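LYND (Lyngbya aestuarii, PDB 4V1T) probably acts as an ATP-dependent YcaO cyclodehydratase that turns residues of a peptide substrate into azoline heterocycles. Local coordinates at residues B[113-118]-B[152-157]; B[128-133]-B[258-263]. One frame throughout, in Å; residues are numbered along the deposited sequence.

Contact 1: B[113-118]-B[152-157]; sequences PVTLTP and ALNVVL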
loop_
_atom_site.group_PDB
_atom_site.type_symbol
_atom_site.label_atom_id
_atom_site.label_comp_id
_atom_site.label_asym_id
_atom_site.label_seq_id
_atom_site.Cartn_x
_atom_site.Cartn_y
_atom_site.Cartn_z
ATOM N N PRO B 113 -32.490 4.259 -23.034
ATOM C CA PRO B 113 -33.285 3.972 -21.848
ATOM C C PRO B 113 -32.690 2.841 -21.004
ATOM O O PRO B 113 -31.944 1.999 -21.507
ATOM C CB PRO B 113 -34.650 3.580 -22.417
ATOM C CG PRO B 113 -34.375 3.093 -23.790
ATOM C CD PRO B 113 -33.145 3.804 -24.275
ATOM N N VAL B 114 -33.044 2.844 -19.722
ATOM C CA VAL B 114 -32.578 1.859 -18.751
ATOM C C VAL B 114 -33.794 1.225 -18.054
ATOM O O VAL B 114 -34.880 1.816 -18.032
ATOM C CB VAL B 114 -31.638 2.547 -17.736
ATOM C CG1 VAL B 114 -31.701 1.924 -16.353
ATOM C CG2 VAL B 114 -30.210 2.539 -18.261
ATOM N N THR B 115 -33.621 0.021 -17.511
ATOM C CA THR B 115 -34.663 -0.608 -16.699
ATOM C C THR B 115 -34.176 -0.795 -15.276
ATOM O O THR B 115 -32.999 -1.095 -15.053
ATOM C CB THR B 115 -35.114 -1.975 -17.264
ATOM O OG1 THR B 115 -34.001 -2.873 -17.325
ATOM C CG2 THR B 115 -35.711 -1.807 -18.655
ATOM N N LEU B 116 -35.085 -0.588 -14.322
ATOM C CA LEU B 116 -34.826 -0.851 -12.908
ATOM C C LEU B 116 -35.628 -2.075 -12.471
ATOM O O LEU B 116 -36.768 -2.256 -12.899
ATOM C CB LEU B 116 -35.208 0.349 -12.035
ATOM C CG LEU B 116 -34.658 1.714 -12.450
ATOM C CD1 LEU B 116 -34.902 2.731 -11.341
ATOM C CD2 LEU B 116 -33.180 1.655 -12.804
ATOM N N THR B 117 -35.026 -2.904 -11.620
ATOM C CA THR B 117 -35.673 -4.121 -11.128
ATOM C C THR B 117 -35.354 -4.329 -9.645
ATOM O O THR B 117 -34.212 -4.583 -9.292
ATOM C CB THR B 117 -35.220 -5.370 -11.917
ATOM O OG1 THR B 117 -35.255 -5.102 -13.330
ATOM C CG2 THR B 117 -36.119 -6.565 -11.600
ATOM N N PRO B 118 -36.360 -4.215 -8.769
ATOM C CA PRO B 118 -36.089 -4.525 -7.364
ATOM C C PRO B 118 -36.056 -6.023 -7.080
ATOM O O PRO B 118 -36.643 -6.817 -7.804
ATOM C CB PRO B 118 -37.268 -3.884 -6.637
ATOM C CG PRO B 118 -38.392 -4.001 -7.623
ATOM C CD PRO B 118 -37.752 -3.769 -8.973
ATOM N N ALA B 152 -29.880 -1.179 -22.920
ATOM C CA ALA B 152 -28.452 -1.051 -22.739
ATOM C C ALA B 152 -28.012 -1.423 -21.331
ATOM O O ALA B 152 -26.849 -1.745 -21.110
ATOM C CB ALA B 152 -28.023 0.367 -23.054
ATOM N N LEU B 153 -28.930 -1.369 -20.372
ATOM C CA LEU B 153 -28.595 -1.721 -18.998
ATOM C C LEU B 153 -29.818 -1.978 -18.135
ATOM O O LEU B 153 -30.736 -1.161 -18.082
ATOM C CB LEU B 153 -27.761 -0.617 -18.366
ATOM C CG LEU B 153 -27.197 -0.921 -16.982
ATOM C CD1 LEU B 153 -26.085 -1.954 -17.078
ATOM C CD2 LEU B 153 -26.704 0.347 -16.327
ATOM N N ASN B 154 -29.827 -3.122 -17.462
ATOM C CA ASN B 154 -30.821 -3.395 -16.424
ATOM C C ASN B 154 -30.175 -3.178 -15.062
ATOM O O ASN B 154 -29.158 -3.790 -14.752
ATOM C CB ASN B 154 -31.364 -4.821 -16.550
ATOM C CG ASN B 154 -32.462 -5.126 -15.541
ATOM O OD1 ASN B 154 -33.277 -4.267 -15.199
ATOM N ND2 ASN B 154 -32.479 -6.356 -15.053
ATOM N N VAL B 155 -30.754 -2.294 -14.261
ATOM C CA VAL B 155 -30.243 -2.014 -12.928
ATOM C C VAL B 155 -31.057 -2.762 -11.877
ATOM O O VAL B 155 -32.272 -2.586 -11.782
ATOM C CB VAL B 155 -30.282 -0.515 -12.626
ATOM C CG1 VAL B 155 -29.632 -0.220 -11.295
ATOM C CG2 VAL B 155 -29.582 0.258 -13.726
ATOM N N VAL B 156 -30.376 -3.589 -11.085
ATOM C CA VAL B 156 -31.030 -4.405 -10.072
ATOM C C VAL B 156 -30.693 -3.893 -8.673
ATOM O O VAL B 156 -29.533 -3.891 -8.274
ATOM C CB VAL B 156 -30.616 -5.885 -10.193
ATOM C CG1 VAL B 156 -31.353 -6.736 -9.159
ATOM C CG2 VAL B 156 -30.906 -6.400 -11.588
ATOM N N LEU B 157 -31.719 -3.462 -7.937
ATOM C CA LEU B 157 -31.539 -2.981 -6.572
ATOM C C LEU B 157 -31.860 -4.114 -5.605
ATOM O O LEU B 157 -32.961 -4.660 -5.643
ATOM C CB LEU B 157 -32.437 -1.783 -6.274
ATOM C CG LEU B 157 -32.714 -0.780 -7.387
ATOM C CD1 LEU B 157 -33.473 0.404 -6.818
ATOM C CD2 LEU B 157 -31.442 -0.298 -8.047
HETATM O O HOH W 1 -31.321 1.117 -24.041
#

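Contact 2: B[128-133]-B[258-263]; sequences AALTTA and QFAATE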
loop_
_atom_site.group_PDB
_atom_site.type_symbol
_atom_site.label_atom_id
_atom_site.label_comp_id
_atom_site.label_asym_id
_atom_site.label_seq_id
_atom_site.Cartn_x
_atom_site.Cartn_y
_atom_site.Cartn_z
ATOM N N ALA B 128 -38.393 4.473 -7.191
ATOM C CA ALA B 128 -38.855 5.740 -7.745
ATOM C C ALA B 128 -37.822 6.849 -7.541
ATOM O O ALA B 128 -37.666 7.717 -8.389
ATOM C CB ALA B 128 -40.184 6.133 -7.116
ATOM N N ALA B 129 -37.112 6.808 -6.420
ATOM C CA ALA B 129 -36.087 7.802 -6.121
ATOM C C ALA B 129 -34.917 7.702 -7.094
ATOM O O ALA B 129 -34.419 8.721 -7.584
ATOM C CB ALA B 129 -35.590 7.648 -4.691
ATOM N N LEU B 130 -34.470 6.477 -7.360
ATOM C CA LEU B 130 -33.396 6.262 -8.318
ATOM C C LEU B 130 -33.836 6.730 -9.694
ATOM O O LEU B 130 -33.047 7.295 -10.430
ATOM C CB LEU B 130 -32.977 4.791 -8.373
ATOM C CG LEU B 130 -31.857 4.450 -9.370
ATOM C CD1 LEU B 130 -30.608 5.288 -9.105
ATOM C CD2 LEU B 130 -31.507 2.978 -9.312
ATOM N N THR B 131 -35.106 6.483 -10.017
ATOM C CA THR B 131 -35.687 6.904 -11.291
ATOM C C THR B 131 -35.583 8.416 -11.420
ATOM O O THR B 131 -35.176 8.936 -12.462
ATOM C CB THR B 131 -37.164 6.458 -11.421
ATOM O OG1 THR B 131 -37.242 5.025 -11.418
ATOM C CG2 THR B 131 -37.799 6.999 -12.700
ATOM N N THR B 132 -35.937 9.113 -10.349
ATOM C CA THR B 132 -35.834 10.561 -10.307
ATOM C C THR B 132 -34.381 11.011 -10.442
ATOM O O THR B 132 -34.064 11.939 -11.194
ATOM C CB THR B 132 -36.437 11.109 -9.001
ATOM O OG1 THR B 132 -37.799 10.692 -8.919
ATOM C CG2 THR B 132 -36.383 12.640 -8.952
ATOM N N ALA B 133 -33.490 10.332 -9.738
ATOM C CA ALA B 133 -32.080 10.660 -9.799
ATOM C C ALA B 133 -31.563 10.547 -11.227
ATOM O O ALA B 133 -30.822 11.411 -11.701
ATOM C CB ALA B 133 -31.294 9.751 -8.884
ATOM N N GLN B 258 -27.744 8.282 -5.844
ATOM C CA GLN B 258 -27.183 9.335 -6.686
ATOM C C GLN B 258 -25.822 8.888 -7.218
ATOM O O GLN B 258 -25.490 9.091 -8.383
ATOM C CB GLN B 258 -27.058 10.644 -5.897
ATOM C CG GLN B 258 -28.394 11.249 -5.463
ATOM C CD GLN B 258 -29.188 11.830 -6.611
ATOM O OE1 GLN B 258 -28.739 11.837 -7.760
ATOM N NE2 GLN B 258 -30.376 12.322 -6.309
ATOM N N PHE B 259 -25.046 8.265 -6.342
ATOM C CA PHE B 259 -23.782 7.649 -6.712
ATOM C C PHE B 259 -24.018 6.609 -7.811
ATOM O O PHE B 259 -23.305 6.560 -8.807
ATOM C CB PHE B 259 -23.158 7.010 -5.473
ATOM C CG PHE B 259 -21.686 6.731 -5.570
ATOM C CD1 PHE B 259 -21.018 6.722 -6.782
ATOM C CD2 PHE B 259 -20.969 6.447 -4.416
ATOM C CE1 PHE B 259 -19.665 6.443 -6.840
ATOM C CE2 PHE B 259 -19.622 6.162 -4.468
ATOM C CZ PHE B 259 -18.966 6.167 -5.680
ATOM N N ALA B 260 -25.036 5.782 -7.633
ATOM C CA ALA B 260 -25.375 4.779 -8.633
ATOM C C ALA B 260 -25.773 5.439 -9.956
ATOM O O ALA B 260 -25.413 4.960 -11.034
ATOM C CB ALA B 260 -26.489 3.890 -8.132
ATOM N N ALA B 261 -26.523 6.533 -9.872
ATOM C CA ALA B 261 -26.952 7.246 -11.074
ATOM C C ALA B 261 -25.749 7.700 -11.919
ATOM O O ALA B 261 -25.737 7.537 -13.139
ATOM C CB ALA B 261 -27.817 8.442 -10.700
ATOM N N THR B 262 -24.740 8.249 -11.252
ATOM C CA THR B 262 -23.525 8.702 -11.913
ATOM C C THR B 262 -22.815 7.557 -12.630
ATOM O O THR B 262 -22.388 7.695 -13.776
ATOM C CB THR B 262 -22.560 9.335 -10.893
ATOM O OG1 THR B 262 -23.193 10.464 -10.288
ATOM C CG2 THR B 262 -21.269 9.785 -11.561
ATOM N N GLU B 263 -22.685 6.420 -11.950
ATOM C CA GLU B 263 -21.976 5.278 -12.521
ATOM C C GLU B 263 -22.791 4.612 -13.631
ATOM O O GLU B 263 -22.231 4.015 -14.562
ATOM C CB GLU B 263 -21.621 4.269 -11.434
ATOM C CG GLU B 263 -20.608 4.779 -10.427
ATOM C CD GLU B 263 -19.270 5.146 -11.051
ATOM O OE1 GLU B 263 -18.834 4.457 -11.998
ATOM O OE2 GLU B 263 -18.647 6.121 -10.585
HETATM O O HOH W 2 -29.424 13.319 -9.810
#

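Contact 1: B[113-118]-B[152-157]
Four backbone hydrogen bonds join segments 113-118 and 152-157, whose strands run parallel. T115 and T117 each give their N-H to one residue and accept an N-H from another at their own C=O. T115 N reaches L153 O at 3.2 Å, in the plane of that carbonyl. V155 N returns to T115 O at 2.7 Å and is nearly straight, with 175° at the hydrogen. T117 N meets V155 O at 2.8 Å, close to the C=O axis. The last bond, L157 N to T117 O, is 3.1 Å long, and its donor stands above the carbonyl plane. At the N-terminal end of the pairing a water bridges the two segments, donating to P113 O and accepting from A152 N.

The two sheet faces differ. On one, L116 and V155 lie side by side. The L116 CG is anti to the carbonyl carbon (chi1 -51°), and CD2 rests on V155 CB at 3.6 Å. The V114 and V155 side chains cross obliquely, with V114 CG1 3.8 Å from V155 CG2. On the other face the side chains of T115, T117 and N154 gather. N154 has CG anti to its backbone N, and its side chain crosses those of both threonines at about a right angle.

Further out, helix 124-135 packs on L116 and L157, while I264 of helix 250-275 packs on V155. W180 of the next strand, 180-184, touches N154 and V156. V114 bonds through its backbone to S140 and Q142, so strand 114-118 is flanked on its other edge too.

The pairing is thus carried by the main chain inside a mixed sheet, with an aliphatic face turned to the helices and a polar cluster on the reverse.

Contact 2: B[128-133]-B[258-263]
Apolar contact is sparse and made by small groups. A133 points its CB at the other helix, where it meets A261 CB at 4.1 Å. L130 has CG anti to its backbone N, and this brings CD1 within 4.5 Å of A260 CB. The Q258 side chain bends at chi2 (-71°), so its amide end turns back and packs against A133, with Q258 OE1 3.5 Å from A133 CB. The helix axes come within 9.2 Å at an angle of 49°.

Polar contact also runs through Q258. One water donates to both Q258 OE1, at 2.6 Å, and A133 O, at 3.0 Å, and so links the helices. NE2 is held by Q254 OE1 one turn earlier, which helps fix the amide. An alanine here would remove the amide, and would probably lose the water link and the cover over A133.

Helix 250-275 also meets the second subunit, where T262 OG1 is hydrogen-bonded to S251 OG of that subunit. F259 packs on L190 and L192 of strand 189-196. The arrangement is a helix pair lying beside a mixed sheet, with one helix also forming part of the dimer interface.

From the N terminus, strand 114-118 comes first and helix 124-135 follows directly. Strand 154-157 then returns beside strand 114-118, so contact 1 closes a loop of 33 residues that contains this helix. Contact 2 closes a much longer loop, of 124 residues, from helix 124-135 to helix 250-275. The segments alternate, so the two contacts cross rather than nest. The centres of contact 1 and contact 2 are about 11 Å apart. L130 joins the two. Its CD2 packs on L157 CD2 at 3.5 Å and also lies near L116 and V155. T131 adds a contact to L116. Together they tie the parallel strands of the sheet to both helices.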